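Local coordinates for protein restriction endonuclease THAI (Thermoplasma acidophilum, PDB 3NDH) that acts as a restriction endonuclease of the PD-(D/E)XK clan, binding its specific DNA by intercalation without base flipping and probably cleaving it, at residues Ser97-Ile101 with Phe134-Leu138; Tyr150-Val156 with Ile192-Thr198; Leu23-Ile29 with Leu69-Phe74. All blocks are in the same frame, centred on the assembly; numbering follows the deposited sequence. Where two conformers were deposited one is given.

Contact 1 of 3, residues Ser97-Ile101 with Phe134-Leu138. With NA (sodium ion), chain E.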
loop_
_atom_site.group_PDB
_atom_site.type_symbol
_atom_site.label_atom_id
_atom_site.label_comp_id
_atom_site.label_asym_id
_atom_site.label_seq_id
_atom_site.Cartn_x
_atom_site.Cartn_y
_atom_site.Cartn_z
ATOM N N SER A 97 20.642 5.502 -14.112
ATOM C CA SER A 97 21.227 5.400 -12.778
ATOM C C SER A 97 20.118 5.185 -11.729
ATOM O O SER A 97 19.195 5.980 -11.663
ATOM C CB SER A 97 22.004 6.662 -12.458
ATOM O OG SER A 97 22.706 6.497 -11.246
ATOM N N PRO A 98 20.236 4.143 -10.888
ATOM C CA PRO A 98 19.158 3.807 -9.961
ATOM C C PRO A 98 19.020 4.791 -8.794
ATOM O O PRO A 98 20.016 5.283 -8.256
ATOM C CB PRO A 98 19.538 2.402 -9.464
ATOM C CG PRO A 98 20.985 2.279 -9.693
ATOM C CD PRO A 98 21.382 3.220 -10.778
ATOM N N ILE A 99 17.774 5.034 -8.395
ATOM C CA ILE A 99 17.461 5.915 -7.275
ATOM C C ILE A 99 16.455 5.211 -6.351
ATOM O O ILE A 99 15.480 4.647 -6.809
ATOM C CB ILE A 99 16.865 7.264 -7.750
ATOM C CG1 ILE A 99 17.834 8.045 -8.647
ATOM C CG2 ILE A 99 16.444 8.129 -6.543
ATOM C CD1 ILE A 99 17.226 9.235 -9.333
ATOM N N SER A 100 16.733 5.264 -5.055
ATOM C CA SER A 100 15.822 4.874 -4.000
ATOM C C SER A 100 15.120 6.130 -3.514
ATOM O O SER A 100 15.766 7.135 -3.283
ATOM C CB SER A 100 16.642 4.297 -2.858
ATOM O OG SER A 100 15.856 4.114 -1.701
ATOM N N ILE A 101 13.801 6.083 -3.392
ATOM C CA ILE A 101 13.014 7.161 -2.825
ATOM C C ILE A 101 12.408 6.704 -1.504
ATOM O O ILE A 101 11.873 5.578 -1.403
ATOM C CB ILE A 101 11.880 7.556 -3.804
ATOM C CG1 ILE A 101 12.468 8.142 -5.078
ATOM C CG2 ILE A 101 10.921 8.545 -3.167
ATOM C CD1 ILE A 101 11.511 8.151 -6.270
ATOM N N PHE A 134 22.776 2.722 -3.684
ATOM C CA PHE A 134 21.996 3.611 -4.533
ATOM C C PHE A 134 21.792 5.007 -3.958
ATOM O O PHE A 134 21.545 5.189 -2.763
ATOM C CB PHE A 134 20.631 2.953 -4.808
ATOM C CG PHE A 134 20.730 1.519 -5.244
ATOM C CD1 PHE A 134 21.440 1.181 -6.379
ATOM C CD2 PHE A 134 20.157 0.503 -4.504
ATOM C CE1 PHE A 134 21.550 -0.147 -6.792
ATOM C CE2 PHE A 134 20.276 -0.829 -4.905
ATOM C CZ PHE A 134 20.971 -1.149 -6.036
ATOM N N ASP A 135 21.875 5.997 -4.839
ATOM C CA ASP A 135 21.466 7.372 -4.522
ATOM C C ASP A 135 20.077 7.370 -3.920
ATOM O O ASP A 135 19.212 6.630 -4.380
ATOM C CB ASP A 135 21.463 8.236 -5.793
ATOM C CG ASP A 135 22.859 8.551 -6.307
ATOM O OD1 ASP A 135 23.836 8.458 -5.526
ATOM O OD2 ASP A 135 22.957 8.897 -7.507
ATOM N N LEU A 136 19.894 8.191 -2.892
ATOM C CA LEU A 136 18.659 8.262 -2.129
ATOM C C LEU A 136 18.070 9.665 -2.210
ATOM O O LEU A 136 18.775 10.659 -2.019
ATOM C CB LEU A 136 18.955 7.906 -0.673
ATOM C CG LEU A 136 17.894 8.125 0.399
ATOM C CD1 LEU A 136 16.653 7.288 0.125
ATOM C CD2 LEU A 136 18.469 7.796 1.772
ATOM N N ILE A 137 16.774 9.734 -2.538
ATOM C CA ILE A 137 15.967 10.942 -2.362
ATOM C C ILE A 137 15.053 10.665 -1.165
ATOM O O ILE A 137 14.206 9.775 -1.206
ATOM C CB ILE A 137 15.126 11.313 -3.593
ATOM C CG1 ILE A 137 16.041 11.632 -4.782
ATOM C CG2 ILE A 137 14.216 12.527 -3.279
ATOM C CD1 ILE A 137 15.273 11.851 -6.109
ATOM N N LEU A 138 15.303 11.383 -0.064
ATOM C CA LEU A 138 14.571 11.252 1.179
ATOM C C LEU A 138 13.709 12.484 1.400
ATOM O O LEU A 138 14.219 13.576 1.445
ATOM C CB LEU A 138 15.547 11.079 2.351
ATOM C CG LEU A 138 14.924 10.997 3.749
ATOM C CD1 LEU A 138 14.171 9.722 3.947
ATOM C CD2 LEU A 138 16.012 11.177 4.826
HETATM NA NA NA E . 11.290 3.485 -1.805
HETATM O O HOH W 1 21.256 7.860 -9.424
HETATM O O HOH W 2 22.573 5.188 -7.518
HETATM O O HOH W 3 13.508 2.571 -1.590
HETATM O O HOH W 4 9.278 4.518 -2.677
HETATM O O HOH W 5 10.911 2.793 0.609
#

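Contact 2 of 3, residues Tyr150-Val156 with Ile192-Thr198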
loop_
_atom_site.group_PDB
_atom_site.type_symbol
_atom_site.label_atom_id
_atom_site.label_comp_id
_atom_site.label_asym_id
_atom_site.label_seq_id
_atom_site.Cartn_x
_atom_site.Cartn_y
_atom_site.Cartn_z
ATOM N N TYR A 150 15.845 15.626 0.539
ATOM C CA TYR A 150 17.292 15.420 0.597
ATOM C C TYR A 150 17.746 14.501 -0.506
ATOM O O TYR A 150 17.126 13.467 -0.755
ATOM C CB TYR A 150 17.669 14.780 1.933
ATOM C CG TYR A 150 17.417 15.660 3.124
ATOM C CD1 TYR A 150 18.461 16.336 3.733
ATOM C CD2 TYR A 150 16.136 15.833 3.638
ATOM C CE1 TYR A 150 18.242 17.166 4.816
ATOM C CE2 TYR A 150 15.912 16.670 4.715
ATOM C CZ TYR A 150 16.968 17.312 5.306
ATOM O OH TYR A 150 16.748 18.138 6.389
ATOM N N TYR A 151 18.843 14.897 -1.156
ATOM C CA TYR A 151 19.594 14.039 -2.075
ATOM C C TYR A 151 20.835 13.561 -1.324
ATOM O O TYR A 151 21.709 14.352 -1.001
ATOM C CB TYR A 151 19.994 14.794 -3.358
ATOM C CG TYR A 151 21.102 14.163 -4.178
ATOM C CD1 TYR A 151 21.217 12.779 -4.319
ATOM C CD2 TYR A 151 22.037 14.964 -4.813
ATOM C CE1 TYR A 151 22.249 12.222 -5.057
ATOM C CE2 TYR A 151 23.065 14.415 -5.558
ATOM C CZ TYR A 151 23.149 13.035 -5.667
ATOM O OH TYR A 151 24.184 12.471 -6.409
ATOM N N ILE A 152 20.857 12.267 -1.023
ATOM C CA ILE A 152 21.924 11.649 -0.257
ATOM C C ILE A 152 22.654 10.698 -1.206
ATOM O O ILE A 152 22.169 9.604 -1.472
ATOM C CB ILE A 152 21.362 10.905 0.973
ATOM C CG1 ILE A 152 20.509 11.857 1.841
ATOM C CG2 ILE A 152 22.511 10.345 1.784
ATOM C CD1 ILE A 152 19.781 11.217 3.001
ATOM N N PRO A 153 23.802 11.131 -1.746
ATOM C CA PRO A 153 24.543 10.285 -2.679
ATOM C C PRO A 153 24.900 8.918 -2.096
ATOM O O PRO A 153 25.113 8.785 -0.892
ATOM C CB PRO A 153 25.807 11.096 -2.975
ATOM C CG PRO A 153 25.448 12.506 -2.671
ATOM C CD PRO A 153 24.449 12.436 -1.552
ATOM N N ASP A 154 24.965 7.916 -2.962
ATOM C CA ASP A 154 25.449 6.597 -2.565
ATOM C C ASP A 154 26.782 6.662 -1.793
ATOM O O ASP A 154 26.970 5.950 -0.814
ATOM C CB ASP A 154 25.564 5.632 -3.760
ATOM C CG ASP A 154 26.365 6.173 -4.942
ATOM O OD1 ASP A 154 26.949 7.261 -4.902
ATOM O OD2 ASP A 154 26.357 5.464 -5.982
ATOM N N TYR A 155 27.689 7.527 -2.210
ATOM C CA TYR A 155 29.010 7.584 -1.556
ATOM C C TYR A 155 28.946 8.166 -0.137
ATOM O O TYR A 155 29.763 7.820 0.722
ATOM C CB TYR A 155 30.052 8.309 -2.431
ATOM C CG TYR A 155 29.656 9.663 -2.976
ATOM C CD1 TYR A 155 29.783 10.812 -2.207
ATOM C CD2 TYR A 155 29.189 9.805 -4.270
ATOM C CE1 TYR A 155 29.442 12.048 -2.707
ATOM C CE2 TYR A 155 28.835 11.041 -4.774
ATOM C CZ TYR A 155 28.960 12.159 -3.986
ATOM O OH TYR A 155 28.610 13.390 -4.493
ATOM N N VAL A 156 27.971 9.024 0.132
ATOM C CA VAL A 156 27.743 9.488 1.509
ATOM C C VAL A 156 27.284 8.334 2.415
ATOM O O VAL A 156 27.811 8.124 3.515
ATOM C CB VAL A 156 26.733 10.648 1.554
ATOM C CG1 VAL A 156 26.279 10.889 3.004
ATOM C CG2 VAL A 156 27.360 11.911 0.957
ATOM N N ILE A 192 23.855 10.528 7.607
ATOM C CA ILE A 192 23.755 10.662 6.145
ATOM C C ILE A 192 22.979 11.916 5.706
ATOM O O ILE A 192 23.273 12.507 4.671
ATOM C CB ILE A 192 23.224 9.385 5.445
ATOM C CG1 ILE A 192 21.762 9.077 5.788
ATOM C CG2 ILE A 192 24.139 8.188 5.783
ATOM C CD1 ILE A 192 21.209 7.925 4.984
ATOM N N MET A 193 22.003 12.337 6.508
ATOM C CA MET A 193 21.222 13.539 6.172
ATOM C C MET A 193 22.004 14.837 6.314
ATOM O O MET A 193 21.741 15.809 5.592
ATOM C CB MET A 193 19.959 13.615 7.030
ATOM C CG MET A 193 18.909 12.585 6.694
ATOM S SD MET A 193 17.473 12.745 7.746
ATOM C CE MET A 193 16.788 14.294 7.155
ATOM N N THR A 194 22.965 14.846 7.231
ATOM C CA THR A 194 23.700 16.072 7.569
ATOM C C THR A 194 25.116 16.159 6.990
ATOM O O THR A 194 25.794 17.177 7.167
ATOM C CB THR A 194 23.724 16.289 9.096
ATOM O OG1 THR A 194 24.347 15.170 9.737
ATOM C CG2 THR A 194 22.305 16.478 9.638
ATOM N N ASP A 195 25.565 15.118 6.292
ATOM C CA ASP A 195 26.849 15.157 5.593
ATOM C C ASP A 195 26.916 16.384 4.699
ATOM O O ASP A 195 25.920 16.750 4.070
ATOM C CB ASP A 195 27.039 13.894 4.746
ATOM C CG ASP A 195 28.460 13.732 4.226
ATOM O OD1 ASP A 195 28.870 14.421 3.267
ATOM O OD2 ASP A 195 29.173 12.866 4.763
ATOM N N GLU A 196 28.090 17.008 4.628
ATOM C CA GLU A 196 28.299 18.189 3.799
ATOM C C GLU A 196 27.939 17.934 2.331
ATOM O O GLU A 196 27.461 18.838 1.650
ATOM C CB GLU A 196 29.759 18.655 3.906
ATOM C CG GLU A 196 30.012 20.073 3.418
ATOM C CD GLU A 196 30.124 20.199 1.902
ATOM O OE1 GLU A 196 30.559 19.236 1.232
ATOM O OE2 GLU A 196 29.770 21.282 1.382
ATOM N N GLU A 197 28.151 16.707 1.856
ATOM C CA GLU A 197 27.893 16.367 0.448
ATOM C C GLU A 197 26.430 16.032 0.158
ATOM O O GLU A 197 26.065 15.825 -1.001
ATOM C CB GLU A 197 28.797 15.222 -0.001
ATOM C CG GLU A 197 30.256 15.680 -0.153
ATOM C CD GLU A 197 31.249 14.556 -0.427
ATOM O OE1 GLU A 197 30.966 13.387 -0.097
ATOM O OE2 GLU A 197 32.341 14.852 -0.957
ATOM N N THR A 198 25.610 15.955 1.195
ATOM C CA THR A 198 24.157 15.824 1.016
ATOM C C THR A 198 23.565 17.174 0.662
ATOM O O THR A 198 23.958 18.202 1.217
ATOM C CB THR A 198 23.515 15.236 2.268
ATOM O OG1 THR A 198 23.882 13.851 2.355
ATOM C CG2 THR A 198 21.970 15.379 2.271
#

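Contact 3 of 3, residues Leu23-Ile29 with Leu69-Phe74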
loop_
_atom_site.group_PDB
_atom_site.type_symbol
_atom_site.label_atom_id
_atom_site.label_comp_id
_atom_site.label_asym_id
_atom_site.label_seq_id
_atom_site.Cartn_x
_atom_site.Cartn_y
_atom_site.Cartn_z
ATOM N N LEU A 23 19.254 18.924 -10.459
ATOM C CA LEU A 23 17.867 19.042 -10.020
ATOM C C LEU A 23 17.765 19.905 -8.769
ATOM O O LEU A 23 16.923 20.807 -8.687
ATOM C CB LEU A 23 17.314 17.651 -9.725
ATOM C CG LEU A 23 15.893 17.555 -9.181
ATOM C CD1 LEU A 23 14.865 17.852 -10.268
ATOM C CD2 LEU A 23 15.676 16.184 -8.585
ATOM N N PHE A 24 18.618 19.618 -7.790
ATOM C CA PHE A 24 18.545 20.273 -6.494
ATOM C C PHE A 24 19.008 21.731 -6.494
ATOM O O PHE A 24 18.697 22.469 -5.574
ATOM C CB PHE A 24 19.268 19.435 -5.424
ATOM C CG PHE A 24 18.401 18.369 -4.824
ATOM C CD1 PHE A 24 17.962 17.302 -5.591
ATOM C CD2 PHE A 24 17.968 18.458 -3.504
ATOM C CE1 PHE A 24 17.125 16.327 -5.052
ATOM C CE2 PHE A 24 17.133 17.480 -2.959
ATOM C CZ PHE A 24 16.717 16.420 -3.725
ATOM N N ARG A 25 19.741 22.133 -7.529
ATOM C CA ARG A 25 20.244 23.506 -7.651
ATOM C C ARG A 25 19.409 24.356 -8.610
ATOM O O ARG A 25 19.597 25.568 -8.681
ATOM C CB ARG A 25 21.703 23.484 -8.093
ATOM C CG ARG A 25 22.614 23.017 -6.994
ATOM C CD ARG A 25 23.992 22.698 -7.517
ATOM N NE ARG A 25 25.087 22.566 -6.539
ATOM C CZ ARG A 25 25.094 22.896 -5.239
ATOM N NH1 ARG A 25 24.010 23.403 -4.651
ATOM N NH2 ARG A 25 26.214 22.701 -4.547
ATOM N N ASP A 26 18.476 23.722 -9.320
ATOM C CA ASP A 26 17.624 24.398 -10.305
ATOM C C ASP A 26 16.637 25.295 -9.541
ATOM O O ASP A 26 15.818 24.817 -8.772
ATOM C CB ASP A 26 16.929 23.318 -11.155
ATOM C CG ASP A 26 15.953 23.867 -12.163
ATOM O OD1 ASP A 26 15.377 24.956 -11.929
ATOM O OD2 ASP A 26 15.795 23.218 -13.223
ATOM N N ARG A 27 16.731 26.601 -9.776
ATOM C CA ARG A 27 15.940 27.586 -9.047
ATOM C C ARG A 27 14.432 27.395 -9.216
ATOM O O ARG A 27 13.662 27.605 -8.273
ATOM C CB ARG A 27 16.332 28.993 -9.499
ATOM C CG ARG A 27 15.827 30.122 -8.609
ATOM C CD ARG A 27 15.994 29.860 -7.114
ATOM N NE ARG A 27 17.354 29.469 -6.732
ATOM C CZ ARG A 27 17.741 29.235 -5.481
ATOM N NH1 ARG A 27 16.875 29.356 -4.483
ATOM N NH2 ARG A 27 18.998 28.885 -5.222
ATOM N N LEU A 28 14.016 27.019 -10.423
ATOM C CA LEU A 28 12.594 26.768 -10.698
ATOM C C LEU A 28 12.107 25.523 -9.952
ATOM O O LEU A 28 11.048 25.536 -9.361
ATOM C CB LEU A 28 12.332 26.635 -12.196
ATOM C CG LEU A 28 10.857 26.460 -12.583
ATOM C CD1 LEU A 28 9.991 27.621 -12.079
ATOM C CD2 LEU A 28 10.751 26.316 -14.096
ATOM N N ILE A 29 12.917 24.471 -9.957
ATOM C CA ILE A 29 12.602 23.269 -9.186
ATOM C C ILE A 29 12.499 23.584 -7.690
ATOM O O ILE A 29 11.568 23.158 -7.021
ATOM C CB ILE A 29 13.656 22.158 -9.428
ATOM C CG1 ILE A 29 13.602 21.659 -10.882
ATOM C CG2 ILE A 29 13.463 20.989 -8.446
ATOM C CD1 ILE A 29 12.325 20.963 -11.303
ATOM N N LEU A 69 8.502 14.480 -10.746
ATOM C CA LEU A 69 9.387 15.651 -10.731
ATOM C C LEU A 69 10.593 15.419 -11.622
ATOM O O LEU A 69 11.008 16.303 -12.336
ATOM C CB LEU A 69 9.821 15.967 -9.291
ATOM C CG LEU A 69 10.706 17.190 -9.115
ATOM C CD1 LEU A 69 9.949 18.458 -9.418
ATOM C CD2 LEU A 69 11.265 17.172 -7.691
ATOM N N LEU A 70 11.160 14.221 -11.566
ATOM C CA LEU A 70 12.285 13.889 -12.432
ATOM C C LEU A 70 11.868 13.923 -13.894
ATOM O O LEU A 70 12.585 14.459 -14.721
ATOM C CB LEU A 70 12.847 12.514 -12.115
ATOM C CG LEU A 70 13.266 12.263 -10.672
ATOM C CD1 LEU A 70 13.830 10.862 -10.505
ATOM C CD2 LEU A 70 14.258 13.308 -10.182
ATOM N N ILE A 71 10.707 13.363 -14.212
ATOM C CA ILE A 71 10.207 13.418 -15.606
ATOM C C ILE A 71 10.007 14.864 -16.058
ATOM O O ILE A 71 10.418 15.245 -17.166
ATOM C CB ILE A 71 8.885 12.652 -15.776
ATOM C CG1 ILE A 71 9.082 11.136 -15.545
ATOM C CG2 ILE A 71 8.302 12.906 -17.162
ATOM C CD1 ILE A 71 7.804 10.337 -15.278
ATOM N N TYR A 72 9.432 15.681 -15.179
ATOM C CA TYR A 72 9.231 17.100 -15.463
ATOM C C TYR A 72 10.533 17.787 -15.876
ATOM O O TYR A 72 10.563 18.455 -16.899
ATOM C CB TYR A 72 8.580 17.760 -14.224
ATOM C CG TYR A 72 8.510 19.286 -14.283
ATOM C CD1 TYR A 72 7.772 19.932 -15.257
ATOM C CD2 TYR A 72 9.168 20.059 -13.345
ATOM C CE1 TYR A 72 7.713 21.323 -15.302
ATOM C CE2 TYR A 72 9.114 21.431 -13.381
ATOM C CZ TYR A 72 8.386 22.055 -14.353
ATOM O OH TYR A 72 8.354 23.448 -14.379
ATOM N N LYS A 73 11.607 17.624 -15.113
ATOM C CA LYS A 73 12.859 18.272 -15.432
ATOM C C LYS A 73 13.595 17.613 -16.594
ATOM O O LYS A 73 14.112 18.318 -17.480
ATOM C CB LYS A 73 13.804 18.341 -14.234
ATOM C CG LYS A 73 15.152 18.958 -14.627
ATOM C CD LYS A 73 15.920 19.437 -13.446
ATOM C CE LYS A 73 17.254 20.015 -13.832
ATOM N NZ LYS A 73 17.181 21.258 -14.640
ATOM N N PHE A 74 13.705 16.287 -16.588
ATOM C CA PHE A 74 14.652 15.618 -17.491
ATOM C C PHE A 74 14.042 15.005 -18.737
ATOM O O PHE A 74 14.784 14.665 -19.675
ATOM C CB PHE A 74 15.417 14.554 -16.707
ATOM C CG PHE A 74 16.251 15.126 -15.617
ATOM C CD1 PHE A 74 17.410 15.822 -15.923
ATOM C CD2 PHE A 74 15.885 14.995 -14.297
ATOM C CE1 PHE A 74 18.189 16.358 -14.905
ATOM C CE2 PHE A 74 16.652 15.539 -13.288
ATOM C CZ PHE A 74 17.806 16.206 -13.592
#

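Contact 1 of 3, residues Ser97-Ile101 with Phe134-Leu138
The side chains of Pro98 and Phe134 cross at about a right angle, Pro98 CG coming obliquely to the Phe134 ring, 3.5 Å from CD1; Ile90 touches both side chains. The other flat group, the carboxylate of Asp135, meets the neighbouring strand through a water that accepts from Ser97 OG and donates to Asp135 OD2 and Pro98 O. A second water donates to Pro98 O and accepts from Asp135 N, bridging two atoms too far apart to bond directly. Asp135 OD1 accepts a hydrogen bond from the backbone N of Asp154. Beyond this hydrated end the strands pair in parallel, Ser100 N donating to Asp135 O at 2.9 Å and Ile137 N to Ser100 O at 2.9 Å, both nearly straight. Ile99 CG2 packs on Ile137 CD1 (3.9 Å), while Ser100 OG comes 3.7 Å from Leu136 CD1 on the opposite face of the sheet. Ile101 O binds the sodium ion at 2.2 Å, beside Asp91 and a DNA phosphate. Ser100 OG is hydrogen-bonded to a water ligand of the same ion. Strand pairing thus probably holds the metal-binding carbonyl in place, consistent with a PD-(D/E)XK-type active site.

Contact 2 of 3, residues Tyr150-Val156 with Ile192-Thr198
Met193 lays its methyl over one face of the Tyr150 ring, CE lying 3.7 Å from the ring centroid; the chain is bent at its last torsion (chi3 69°), and SD stands further above the same ring in a Met-aromatic contact. Thr198 CG2 sits at the edge of that ring, in its plane. At the far end of the interface, Glu197 OE1 approaches the edge of the Tyr155 ring, 3.3 Å from CE1, with carboxylate and ring planes 84° apart, while Pro153 CB covers one face of the ring.

Between them lies apolar packing. Ile152 CG2 rests on Ile192 CB (3.9 Å), and its other branch extends to bring CD1 against Met193 CG. Val156 spreads two methyls over the loop: CG1 meets Asp195 CB at 3.6 Å, and CG2 meets Glu197 CB at 3.7 Å.

The polar bonds work within each side. Thr198 OG1 donates to Ile192 O at 2.7 Å, lying almost on the extension of the carbonyl bond and tying Thr198 back to the backbone of Ile192. Asp195 OD1 uses its anti lone pair to take Glu197 N (2.8 Å), forming an Asx turn inside a type I turn from Asp195 to Thr198. Arg159 forms salt bridges with Asp195 OD2 and Glu197 OE1.

A connection from helix 186-194 into 199-204, the outermost strand of the sheet within this chain, is thereby packed against the strand-to-helix junction where Pro153 holds the N-cap position of helix 154-164, on the flank of the mixed sheet of an alpha/beta nuclease fold.

Contact 3 of 3, residues Leu23-Ile29 with Leu69-Phe74
Leu23 lies against Lys73 with their CA atoms 7.4 Å apart, where the chain turns at Asp26 from helix 19-25 into helix 27-46 and both helices flank the last turns of helix 58-74. Leu23 is the knob of a knob-into-hole contact, seated among Leu69, Leu70, Lys73 and Phe74. Its two methyls divide the hole: CD2 presses on Leu70 CD2 at 3.6 Å, and CD1 lies on Lys73 CD at 3.7 Å as the two side chains slide past each other in opposite directions. Leu23 CB completes the fit at the edge of the Phe74 ring, one face of which is covered by CG of the adjacent Lys73.

Ile29, in the first turn of helix 27-46, packs against Leu69 and Tyr72. Its CD1 reaches Leu69 CD1 at 3.9 Å and also comes to the edge of the Tyr72 ring, near CD2 and CE2. Further out, Leu28 CD2 approaches the phenolic oxygen of Tyr72. Leu69 and Tyr72 also touch Trp222 of the second subunit, so helix 58-74 meets both the N-terminal helices of its own chain and the second subunit.

Lys73 runs extended as far as CE and then bends (chi4 66°), which carries NZ to Asp26 OD2 at 2.8 Å; this salt bridge uses the anti lone pair of the oxygen. The other carboxylate oxygen caps helix 27-46: Asp26 OD1 accepts from Ile29 N at 3.2 Å, the donor lying well above the carboxylate plane, and more weakly from Leu28 N. Glu9 brings a second carboxylate close to that of Asp26 and makes a long, weak ion pair with Lys73. One aspartate thus serves as both helix N-cap and ion-pair partner; the lysine's charge and the helix N terminus would be expected to stabilise its ionised form, while the Glu9 carboxylate would partly oppose this.

Overall arrangement
From the N terminus, contact 3 comes first: helix 58-74 folds back on the junction of helices 19-25 and 27-46, closing a largely helical loop. Contact 1 then closes a beta-alpha-beta unit, in which strand 97-105 leads through helix 120-129 to the parallel strand 135-141. The chain turns directly into strand 146-152, and contact 2 closes a further loop through helices 154-164 and 186-194. The three loops follow in series, neither nested nor crossed. In space they meet: contacts 1 and 2 share the central sheet through neighbouring strands, Ile99 packs on Leu70 to join contact 1 to contact 3, and Phe24 bears on Tyr150 and Tyr151 of contact 2.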